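Local coordinates for acyl-CoA dehydrogenase (Geobacillus kaustophilus, PDB 2PG0), which binds FAD and probably catalyses the alpha,beta-dehydrogenation of acyl chains carried as thioesters, as other acyl-CoA dehydrogenases do, at residues A[122-127]-A[164-169]; A[170-175]-A[190-195]. One frame throughout, in Å; residues are numbered along the deposited sequence.

Interaction 1 (A[122-127]-A[164-169]). With FAD (flavin-adenine dinucleotide), chain C.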
ATOM      1  N   GLU A 122     -25.958 -27.077  27.748  1.00 21.84           N
ATOM      2  CA  GLU A 122     -25.972 -27.098  29.217  1.00 22.27           C
ATOM      3  C   GLU A 122     -24.574 -26.824  29.764  1.00 21.20           C
ATOM      4  O   GLU A 122     -24.413 -26.258  30.852  1.00 21.01           O
ATOM      5  CB  GLU A 122     -26.497 -28.439  29.742  1.00 22.14           C
ATOM      6  CG  GLU A 122     -26.579 -28.524  31.268  1.00 23.84           C
ATOM      7  CD  GLU A 122     -27.350 -29.739  31.784  1.00 24.70           C
ATOM      8  OE1 GLU A 122     -27.979 -30.470  30.981  1.00 27.73           O
ATOM      9  OE2 GLU A 122     -27.329 -29.957  33.016  1.00 27.92           O
ATOM     10  N   LEU A 123     -23.569 -27.247  29.004  1.00 20.07           N
ATOM     11  CA  LEU A 123     -22.196 -26.877  29.274  1.00 19.23           C
ATOM     12  C   LEU A 123     -21.668 -26.057  28.101  1.00 18.37           C
ATOM     13  O   LEU A 123     -21.747 -26.478  26.948  1.00 18.26           O
ATOM     14  CB  LEU A 123     -21.329 -28.113  29.515  1.00 19.34           C
ATOM     15  CG  LEU A 123     -21.666 -28.995  30.725  1.00 19.99           C
ATOM     16  CD1 LEU A 123     -20.746 -30.214  30.746  1.00 20.75           C
ATOM     17  CD2 LEU A 123     -21.574 -28.222  32.036  1.00 19.05           C
ATOM     18  N   ILE A 124     -21.175 -24.864  28.421  1.00 17.18           N
ATOM     19  CA  ILE A 124     -20.535 -23.984  27.455  1.00 16.21           C
ATOM     20  C   ILE A 124     -19.033 -24.094  27.700  1.00 15.87           C
ATOM     21  O   ILE A 124     -18.600 -24.136  28.846  1.00 15.93           O
ATOM     22  CB  ILE A 124     -21.041 -22.528  27.621  1.00 16.08           C
ATOM     23  CG1 ILE A 124     -22.542 -22.462  27.283  1.00 15.28           C
ATOM     24  CG2 ILE A 124     -20.228 -21.539  26.761  1.00 16.49           C
ATOM     25  CD1 ILE A 124     -23.169 -21.099  27.494  1.00 16.09           C
ATOM     26  N   THR A 125     -18.252 -24.152  26.626  1.00 15.60           N
ATOM     27  CA  THR A 125     -16.813 -24.363  26.738  1.00 14.91           C
ATOM     28  C   THR A 125     -15.978 -23.128  26.410  1.00 14.90           C
ATOM     29  O   THR A 125     -16.426 -22.214  25.709  1.00 14.31           O
ATOM     30  CB  THR A 125     -16.336 -25.542  25.853  1.00 14.81           C
ATOM     31  OG1 THR A 125     -16.632 -25.270  24.482  1.00 13.80           O
ATOM     32  CG2 THR A 125     -17.013 -26.854  26.263  1.00 15.82           C
ATOM     33  N   ALA A 126     -14.745 -23.139  26.913  1.00 14.88           N
ATOM     34  CA  ALA A 126     -13.754 -22.108  26.623  1.00 14.29           C
ATOM     35  C   ALA A 126     -12.374 -22.746  26.627  1.00 14.27           C
ATOM     36  O   ALA A 126     -12.186 -23.848  27.150  1.00 14.37           O
ATOM     37  CB  ALA A 126     -13.820 -21.008  27.653  1.00 14.36           C
ATOM     38  N   ILE A 127     -11.413 -22.058  26.025  1.00 14.20           N
ATOM     39  CA  ILE A 127     -10.030 -22.519  26.050  1.00 14.76           C
ATOM     40  C   ILE A 127      -9.124 -21.393  26.557  1.00 15.13           C
ATOM     41  O   ILE A 127      -9.258 -20.239  26.125  1.00 14.61           O
ATOM     42  CB  ILE A 127      -9.591 -23.102  24.679  1.00 14.91           C
ATOM     43  CG1 ILE A 127      -8.188 -23.716  24.778  1.00 15.15           C
ATOM     44  CG2 ILE A 127      -9.732 -22.057  23.539  1.00 14.71           C
ATOM     45  CD1 ILE A 127      -7.913 -24.791  23.747  1.00 17.79           C
ATOM     46  N   GLY A 164     -15.616 -16.234  28.652  1.00 14.14           N
ATOM     47  CA  GLY A 164     -15.011 -16.212  29.988  1.00 14.74           C
ATOM     48  C   GLY A 164     -15.975 -16.217  31.165  1.00 15.32           C
ATOM     49  O   GLY A 164     -15.649 -16.740  32.229  1.00 15.82           O
ATOM     50  N   ILE A 165     -17.154 -15.622  30.978  1.00 15.72           N
ATOM     51  CA  ILE A 165     -18.191 -15.614  32.015  1.00 16.31           C
ATOM     52  C   ILE A 165     -19.095 -16.851  31.934  1.00 16.39           C
ATOM     53  O   ILE A 165     -19.331 -17.507  32.949  1.00 16.43           O
ATOM     54  CB  ILE A 165     -19.025 -14.298  32.004  1.00 16.26           C
ATOM     55  CG1 ILE A 165     -18.117 -13.069  32.173  1.00 17.10           C
ATOM     56  CG2 ILE A 165     -20.145 -14.322  33.079  1.00 16.94           C
ATOM     57  CD1 ILE A 165     -17.189 -13.108  33.398  1.00 18.11           C
ATOM     58  N   HIS A 166     -19.579 -17.178  30.734  1.00 16.33           N
ATOM     59  CA  HIS A 166     -20.526 -18.290  30.574  1.00 16.74           C
ATOM     60  C   HIS A 166     -19.920 -19.682  30.745  1.00 16.82           C
ATOM     61  O   HIS A 166     -20.618 -20.612  31.151  1.00 16.53           O
ATOM     62  CB  HIS A 166     -21.227 -18.234  29.208  1.00 16.73           C
ATOM     63  CG  HIS A 166     -22.394 -17.301  29.152  1.00 17.63           C
ATOM     64  ND1 HIS A 166     -23.205 -17.046  30.240  1.00 18.51           N
ATOM     65  CD2 HIS A 166     -22.909 -16.585  28.123  1.00 17.22           C
ATOM     66  CE1 HIS A 166     -24.153 -16.194  29.887  1.00 18.74           C
ATOM     67  NE2 HIS A 166     -23.998 -15.904  28.606  1.00 17.75           N
ATOM     68  N   ALA A 167     -18.633 -19.829  30.423  1.00 16.90           N
ATOM     69  CA  ALA A 167     -18.022 -21.155  30.313  1.00 16.83           C
ATOM     70  C   ALA A 167     -18.128 -21.986  31.592  1.00 16.87           C
ATOM     71  O   ALA A 167     -17.799 -21.519  32.688  1.00 16.56           O
ATOM     72  CB  ALA A 167     -16.571 -21.052  29.857  1.00 16.85           C
ATOM     73  N   ASP A 168     -18.604 -23.215  31.424  1.00 17.15           N
ATOM     74  CA  ASP A 168     -18.765 -24.183  32.507  1.00 17.69           C
ATOM     75  C   ASP A 168     -17.635 -25.204  32.499  1.00 18.00           C
ATOM     76  O   ASP A 168     -17.374 -25.866  33.512  1.00 18.59           O
ATOM     77  CB  ASP A 168     -20.099 -24.911  32.342  1.00 17.45           C
ATOM     78  CG  ASP A 168     -21.257 -23.959  32.154  1.00 18.00           C
ATOM     79  OD1 ASP A 168     -21.627 -23.277  33.133  1.00 18.95           O
ATOM     80  OD2 ASP A 168     -21.792 -23.891  31.022  1.00 19.18           O
ATOM     81  N   LEU A 169     -17.002 -25.350  31.338  1.00 18.13           N
ATOM     82  CA  LEU A 169     -15.856 -26.228  31.138  1.00 18.47           C
ATOM     83  C   LEU A 169     -14.760 -25.408  30.471  1.00 18.21           C
ATOM     84  O   LEU A 169     -14.969 -24.870  29.390  1.00 17.91           O
ATOM     85  CB  LEU A 169     -16.213 -27.391  30.207  1.00 18.97           C
ATOM     86  CG  LEU A 169     -17.139 -28.524  30.646  1.00 20.47           C
ATOM     87  CD1 LEU A 169     -17.123 -29.593  29.564  1.00 21.31           C
ATOM     88  CD2 LEU A 169     -16.712 -29.123  31.983  1.00 21.76           C
TER
HETATM   89  PA  FAD C 401       2.076 -10.296  22.416  1.00 16.28           P
HETATM   90  O1A FAD C 401       2.631  -9.659  23.654  1.00 16.08           O
HETATM   91  O2A FAD C 401       2.412 -11.761  22.288  1.00 15.14           O
HETATM   92  O5B FAD C 401       2.596  -9.484  21.118  1.00 15.35           O
HETATM   93  C5B FAD C 401       2.426  -8.077  21.035  1.00 17.28           C
HETATM   94  C4B FAD C 401       2.835  -7.631  19.630  1.00 17.60           C
HETATM   95  O4B FAD C 401       4.188  -7.998  19.409  1.00 18.70           O
HETATM   96  C3B FAD C 401       2.002  -8.341  18.565  1.00 17.89           C
HETATM   97  O3B FAD C 401       1.737  -7.478  17.480  1.00 19.40           O
HETATM   98  C2B FAD C 401       2.913  -9.444  18.081  1.00 18.21           C
HETATM   99  O2B FAD C 401       2.615  -9.883  16.769  1.00 18.29           O
HETATM  100  C1B FAD C 401       4.277  -8.769  18.221  1.00 18.42           C
HETATM  101  N9A FAD C 401       5.348  -9.781  18.266  1.00 19.15           N
HETATM  102  C8A FAD C 401       5.596 -10.694  19.262  1.00 19.14           C
HETATM  103  N7A FAD C 401       6.653 -11.449  18.894  1.00 18.84           N
HETATM  104  C5A FAD C 401       7.080 -11.033  17.680  1.00 19.24           C
HETATM  105  C6A FAD C 401       8.114 -11.455  16.853  1.00 19.20           C
HETATM  106  N6A FAD C 401       8.825 -12.540  17.173  1.00 20.03           N
HETATM  107  N1A FAD C 401       8.307 -10.828  15.638  1.00 19.34           N
HETATM  108  C2A FAD C 401       7.491  -9.783  15.241  1.00 19.38           C
HETATM  109  N3A FAD C 401       6.470  -9.356  16.073  1.00 18.46           N
HETATM  110  C4A FAD C 401       6.266  -9.980  17.270  1.00 19.67           C
HETATM  111  N1  FAD C 401      -6.466 -16.364  24.198  1.00 18.09           N
HETATM  112  C2  FAD C 401      -6.848 -17.630  24.607  1.00 18.90           C
HETATM  113  O2  FAD C 401      -5.993 -18.427  25.002  1.00 18.51           O
HETATM  114  N3  FAD C 401      -8.188 -17.994  24.585  1.00 18.29           N
HETATM  115  C4  FAD C 401      -9.143 -17.094  24.157  1.00 18.71           C
HETATM  116  O4  FAD C 401     -10.332 -17.422  24.154  1.00 18.17           O
HETATM  117  C4X FAD C 401      -8.755 -15.819  23.732  1.00 18.78           C
HETATM  118  N5  FAD C 401      -9.703 -14.906  23.296  1.00 19.05           N
HETATM  119  C5X FAD C 401      -9.331 -13.633  22.903  1.00 18.40           C
HETATM  120  C6  FAD C 401     -10.311 -12.736  22.496  1.00 18.25           C
HETATM  121  C7  FAD C 401      -9.949 -11.454  22.091  1.00 18.35           C
HETATM  122  C7M FAD C 401     -11.044 -10.526  21.647  1.00 18.85           C
HETATM  123  C8  FAD C 401      -8.594 -11.073  22.101  1.00 18.63           C
HETATM  124  C8M FAD C 401      -8.129  -9.707  21.679  1.00 18.79           C
HETATM  125  C9  FAD C 401      -7.620 -11.971  22.518  1.00 18.35           C
HETATM  126  C9A FAD C 401      -7.979 -13.263  22.918  1.00 18.58           C
HETATM  127  N10 FAD C 401      -7.013 -14.185  23.329  1.00 18.76           N
HETATM  128  C10 FAD C 401      -7.405 -15.451  23.755  1.00 18.31           C
HETATM  129  C1' FAD C 401      -5.535 -13.862  23.284  1.00 17.78           C
HETATM  130  C2' FAD C 401      -4.910 -13.689  21.889  1.00 18.76           C
HETATM  131  O2' FAD C 401      -4.692 -14.911  21.215  1.00 19.27           O
HETATM  132  C3' FAD C 401      -3.583 -12.964  22.085  1.00 17.65           C
HETATM  133  O3' FAD C 401      -3.896 -11.608  22.323  1.00 16.65           O
HETATM  134  C4' FAD C 401      -2.605 -13.082  20.905  1.00 18.20           C
HETATM  135  O4' FAD C 401      -2.114 -14.402  20.754  1.00 19.08           O
HETATM  136  C5' FAD C 401      -1.416 -12.132  21.049  1.00 18.24           C
HETATM  137  O5' FAD C 401      -0.804 -12.272  22.319  1.00 18.52           O
HETATM  138  P   FAD C 401      -0.556 -10.959  23.211  1.00 18.68           P
HETATM  139  O1P FAD C 401      -1.832 -10.168  23.346  1.00 18.78           O
HETATM  140  O2P FAD C 401       0.008 -11.353  24.548  1.00 18.36           O
HETATM  141  O3P FAD C 401       0.483 -10.055  22.363  1.00 17.05           O

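Interaction 2 (A[170-175]-A[190-195])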
ATOM      1  N   ILE A 170     -13.599 -25.308  31.106  1.00 17.95           N
ATOM      2  CA  ILE A 170     -12.503 -24.541  30.514  1.00 18.13           C
ATOM      3  C   ILE A 170     -11.296 -25.456  30.295  1.00 17.74           C
ATOM      4  O   ILE A 170     -10.786 -26.052  31.242  1.00 17.84           O
ATOM      5  CB  ILE A 170     -12.132 -23.284  31.368  1.00 18.34           C
ATOM      6  CG1 ILE A 170     -13.358 -22.398  31.641  1.00 19.10           C
ATOM      7  CG2 ILE A 170     -11.056 -22.452  30.672  1.00 18.21           C
ATOM      8  CD1 ILE A 170     -14.150 -22.778  32.907  1.00 22.19           C
ATOM      9  N   VAL A 171     -10.868 -25.589  29.042  1.00 17.48           N
ATOM     10  CA  VAL A 171      -9.633 -26.313  28.730  1.00 17.72           C
ATOM     11  C   VAL A 171      -8.440 -25.391  29.034  1.00 18.01           C
ATOM     12  O   VAL A 171      -8.231 -24.385  28.350  1.00 17.76           O
ATOM     13  CB  VAL A 171      -9.605 -26.815  27.272  1.00 17.75           C
ATOM     14  CG1 VAL A 171      -8.272 -27.506  26.962  1.00 18.10           C
ATOM     15  CG2 VAL A 171     -10.791 -27.766  26.997  1.00 17.68           C
ATOM     16  N   VAL A 172      -7.680 -25.732  30.074  1.00 18.38           N
ATOM     17  CA  VAL A 172      -6.604 -24.864  30.572  1.00 18.96           C
ATOM     18  C   VAL A 172      -5.209 -25.423  30.259  1.00 19.60           C
ATOM     19  O   VAL A 172      -4.892 -26.559  30.618  1.00 19.18           O
ATOM     20  CB  VAL A 172      -6.747 -24.584  32.096  1.00 18.83           C
ATOM     21  CG1 VAL A 172      -5.633 -23.656  32.597  1.00 19.16           C
ATOM     22  CG2 VAL A 172      -8.119 -23.978  32.403  1.00 18.81           C
ATOM     23  N   ALA A 173      -4.386 -24.614  29.589  1.00 20.45           N
ATOM     24  CA  ALA A 173      -2.987 -24.973  29.341  1.00 21.58           C
ATOM     25  C   ALA A 173      -2.158 -24.548  30.547  1.00 22.32           C
ATOM     26  O   ALA A 173      -2.151 -23.379  30.925  1.00 22.02           O
ATOM     27  CB  ALA A 173      -2.468 -24.312  28.059  1.00 21.29           C
ATOM     28  N   CYS A 174      -1.475 -25.506  31.164  1.00 23.82           N
ATOM     29  CA  CYS A 174      -0.706 -25.226  32.375  1.00 25.32           C
ATOM     30  C   CYS A 174       0.584 -26.032  32.405  1.00 25.70           C
ATOM     31  O   CYS A 174       0.724 -27.015  31.684  1.00 25.72           O
ATOM     32  CB  CYS A 174      -1.543 -25.528  33.615  1.00 25.69           C
ATOM     33  SG  CYS A 174      -2.306 -27.143  33.547  1.00 28.93           S
ATOM     34  N   LYS A 175       1.534 -25.603  33.232  1.00 26.39           N
ATOM     35  CA  LYS A 175       2.789 -26.326  33.355  1.00 27.41           C
ATOM     36  C   LYS A 175       2.726 -27.323  34.510  1.00 27.86           C
ATOM     37  O   LYS A 175       2.749 -26.942  35.680  1.00 27.63           O
ATOM     38  CB  LYS A 175       3.973 -25.362  33.496  1.00 27.54           C
ATOM     39  CG  LYS A 175       4.286 -24.586  32.213  1.00 28.22           C
ATOM     40  CD  LYS A 175       5.775 -24.280  32.094  1.00 30.15           C
ATOM     41  CE  LYS A 175       6.088 -23.419  30.871  1.00 30.67           C
ATOM     42  NZ  LYS A 175       5.747 -24.107  29.601  1.00 31.82           N
ATOM     43  N   LEU A 190      -5.694 -29.325  31.037  1.00 21.67           N
ATOM     44  CA  LEU A 190      -6.495 -29.726  32.180  1.00 22.21           C
ATOM     45  C   LEU A 190      -7.872 -29.065  32.089  1.00 22.19           C
ATOM     46  O   LEU A 190      -7.974 -27.848  31.935  1.00 21.94           O
ATOM     47  CB  LEU A 190      -5.766 -29.328  33.468  1.00 21.98           C
ATOM     48  CG  LEU A 190      -6.305 -29.699  34.851  1.00 23.46           C
ATOM     49  CD1 LEU A 190      -6.373 -31.211  35.042  1.00 23.83           C
ATOM     50  CD2 LEU A 190      -5.424 -29.075  35.914  1.00 22.95           C
ATOM     51  N   VAL A 191      -8.928 -29.870  32.162  1.00 22.14           N
ATOM     52  CA  VAL A 191     -10.291 -29.336  32.120  1.00 22.36           C
ATOM     53  C   VAL A 191     -10.691 -28.806  33.498  1.00 22.46           C
ATOM     54  O   VAL A 191     -10.663 -29.545  34.491  1.00 22.50           O
ATOM     55  CB  VAL A 191     -11.314 -30.399  31.622  1.00 22.48           C
ATOM     56  CG1 VAL A 191     -12.739 -29.855  31.682  1.00 22.92           C
ATOM     57  CG2 VAL A 191     -10.964 -30.860  30.214  1.00 22.91           C
ATOM     58  N   VAL A 192     -11.051 -27.529  33.563  1.00 22.16           N
ATOM     59  CA  VAL A 192     -11.488 -26.926  34.821  1.00 22.48           C
ATOM     60  C   VAL A 192     -12.986 -26.662  34.760  1.00 22.89           C
ATOM     61  O   VAL A 192     -13.474 -25.990  33.852  1.00 22.71           O
ATOM     62  CB  VAL A 192     -10.704 -25.635  35.163  1.00 22.20           C
ATOM     63  CG1 VAL A 192     -11.248 -24.983  36.440  1.00 22.23           C
ATOM     64  CG2 VAL A 192      -9.219 -25.948  35.328  1.00 22.39           C
ATOM     65  N   GLU A 193     -13.709 -27.203  35.734  1.00 23.30           N
ATOM     66  CA  GLU A 193     -15.164 -27.093  35.758  1.00 24.12           C
ATOM     67  C   GLU A 193     -15.614 -25.898  36.590  1.00 23.91           C
ATOM     68  O   GLU A 193     -14.898 -25.450  37.483  1.00 23.89           O
ATOM     69  CB  GLU A 193     -15.778 -28.397  36.281  1.00 23.99           C
ATOM     70  CG  GLU A 193     -15.508 -29.591  35.384  1.00 24.97           C
ATOM     71  CD  GLU A 193     -16.064 -30.893  35.933  1.00 26.40           C
ATOM     72  OE1 GLU A 193     -15.609 -31.326  37.013  1.00 29.19           O
ATOM     73  OE2 GLU A 193     -16.947 -31.489  35.272  1.00 28.75           O
ATOM     74  N   ARG A 194     -16.800 -25.376  36.284  1.00 24.28           N
ATOM     75  CA  ARG A 194     -17.407 -24.300  37.064  1.00 24.35           C
ATOM     76  C   ARG A 194     -17.451 -24.691  38.550  1.00 24.74           C
ATOM     77  O   ARG A 194     -17.579 -25.868  38.873  1.00 24.76           O
ATOM     78  CB  ARG A 194     -18.819 -23.994  36.541  1.00 24.41           C
ATOM     79  CG  ARG A 194     -19.578 -22.917  37.325  1.00 23.93           C
ATOM     80  CD  ARG A 194     -20.940 -22.591  36.707  1.00 23.64           C
ATOM     81  NE  ARG A 194     -20.825 -21.913  35.414  1.00 21.52           N
ATOM     82  CZ  ARG A 194     -20.548 -20.620  35.246  1.00 20.81           C
ATOM     83  NH1 ARG A 194     -20.342 -19.827  36.291  1.00 20.60           N
ATOM     84  NH2 ARG A 194     -20.472 -20.112  34.019  1.00 20.24           N
ATOM     85  N   ASP A 195     -17.313 -23.701  39.432  1.00 25.32           N
ATOM     86  CA  ASP A 195     -17.389 -23.890  40.897  1.00 26.04           C
ATOM     87  C   ASP A 195     -16.237 -24.709  41.509  1.00 25.99           C
ATOM     88  O   ASP A 195     -16.324 -25.160  42.659  1.00 26.45           O
ATOM     89  CB  ASP A 195     -18.764 -24.436  41.333  1.00 26.50           C
ATOM     90  CG  ASP A 195     -19.907 -23.471  41.030  1.00 28.03           C
ATOM     91  OD1 ASP A 195     -19.704 -22.232  41.082  1.00 30.25           O
ATOM     92  OD2 ASP A 195     -21.020 -23.951  40.737  1.00 29.86           O
TER

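Interaction 1 (A[122-127]-A[164-169])
Asp168 carries most of the side-chain chemistry between residues 122-127 and 164-169. Asp168 CB rests against Leu123 CD2 at 3.6 Å. CG lies anti to the carbonyl carbon (chi1 -51°), which turns the carboxylate toward the 122-124 backbone. At the tip, Asp168 OD2 accepts the amide N-H of Ile124, N to OD2 2.8 Å, on its anti lone pair, with an almost straight N-H...O angle of 166°, and also pairs with Arg44; OD1 forms a salt bridge with Arg194. Two cations around one buried carboxylate would be expected to keep it ionised. The backbone answers in the other direction: Ile124 O accepts both Asp168 N, at 2.7 Å, and Leu169 N, at 3.2 Å. Ala126 N reaches Leu169 O at 3.0 Å, nearly along the C=O axis, completing a parallel bridge between Thr125 and Leu169. Apolar groups pack alongside, Ala126 CB meeting Ala167 CB at 3.5 Å. An alanine in place of Asp168 removes the acceptor of Ile124 N and the counter-charge shared by Arg44 and Arg194, and would probably loosen the loop's hold on residues 122-124. Farther along, Ile127 O receives N3 of the flavin at 2.9 Å. Helix 108-120 packs on Leu123 and Leu169, helix 89-105 on Thr125, and helix 44-52 on Ile124, joining the helical N-terminal domain to strand 125-128.

Interaction 2 (A[170-175]-A[190-195])
Val172 and Val192 share one rotamer, CG1 anti to the backbone N (chi1 -179° and 176°), and this leaves each CG2 beside its own N. Val172 CG2 and Val192 CG2 touch at 3.7 Å, the side chains crossing obliquely on the sheet face that also carries Ile170 and Leu190. Ile170, with CG1 anti to its carbonyl carbon, swings CD1 over the main chain opposite, 3.4 Å from Val192 O. Cys174 holds SG in the crowded position between N and carbonyl carbon, where it lies against Leu190 CB at 4.1 Å. The backbones pair as an antiparallel beta hairpin. Ile170 and Val192 form one hydrogen-bonded pair, Val192 N giving the straightest bond to Ile170 O (2.8 Å, 173°). Val172 and Leu190 form the next; here Val172 N lies 2.8 Å from Leu190 O, above the plane of that carbonyl, whereas Leu190 N returns an in-plane bond to Val172 O at 2.9 Å. Between them, Val171 and Val191 make a non-hydrogen-bonded pair on the other face, Val171 CG2 and Val191 CG2 loosely together at 4.5 Å. Strand 169-175 has strand 125-128 as its other neighbour, and strand 187-193 has strand 230-231. The Ile170-Val172-Val192 face packs on Phe199, Leu218 and Phe220 of strands 199-201 and 216-220, while Leu190 meets Tyr152 and Val154 of strand 151-161, so the hairpin joins the two sheets of the middle domain.

How the interactions relate
Both interactions are buried and belong to one mixed sheet: interaction 1 pairs strand 125-128 in parallel with the start of strand 169-175, and interaction 2 pairs that strand with 187-193 in antiparallel fashion. Ala126 O probably accepts Val171 N, continuing the first pairing into the second. Their chemistry differs with place. Interaction 1, where the sheet meets the helical domain and the flavin, relies on a buried charged side chain and a doubly used carbonyl; interaction 2, one face of which packs on the second sheet, is joined by main-chain bonds and apolar side-chain contacts. Arg194, just beyond strand 187-193, links the two through its salt bridge to Asp168, Arg194 NE to Asp168 OD1 at 2.8 Å.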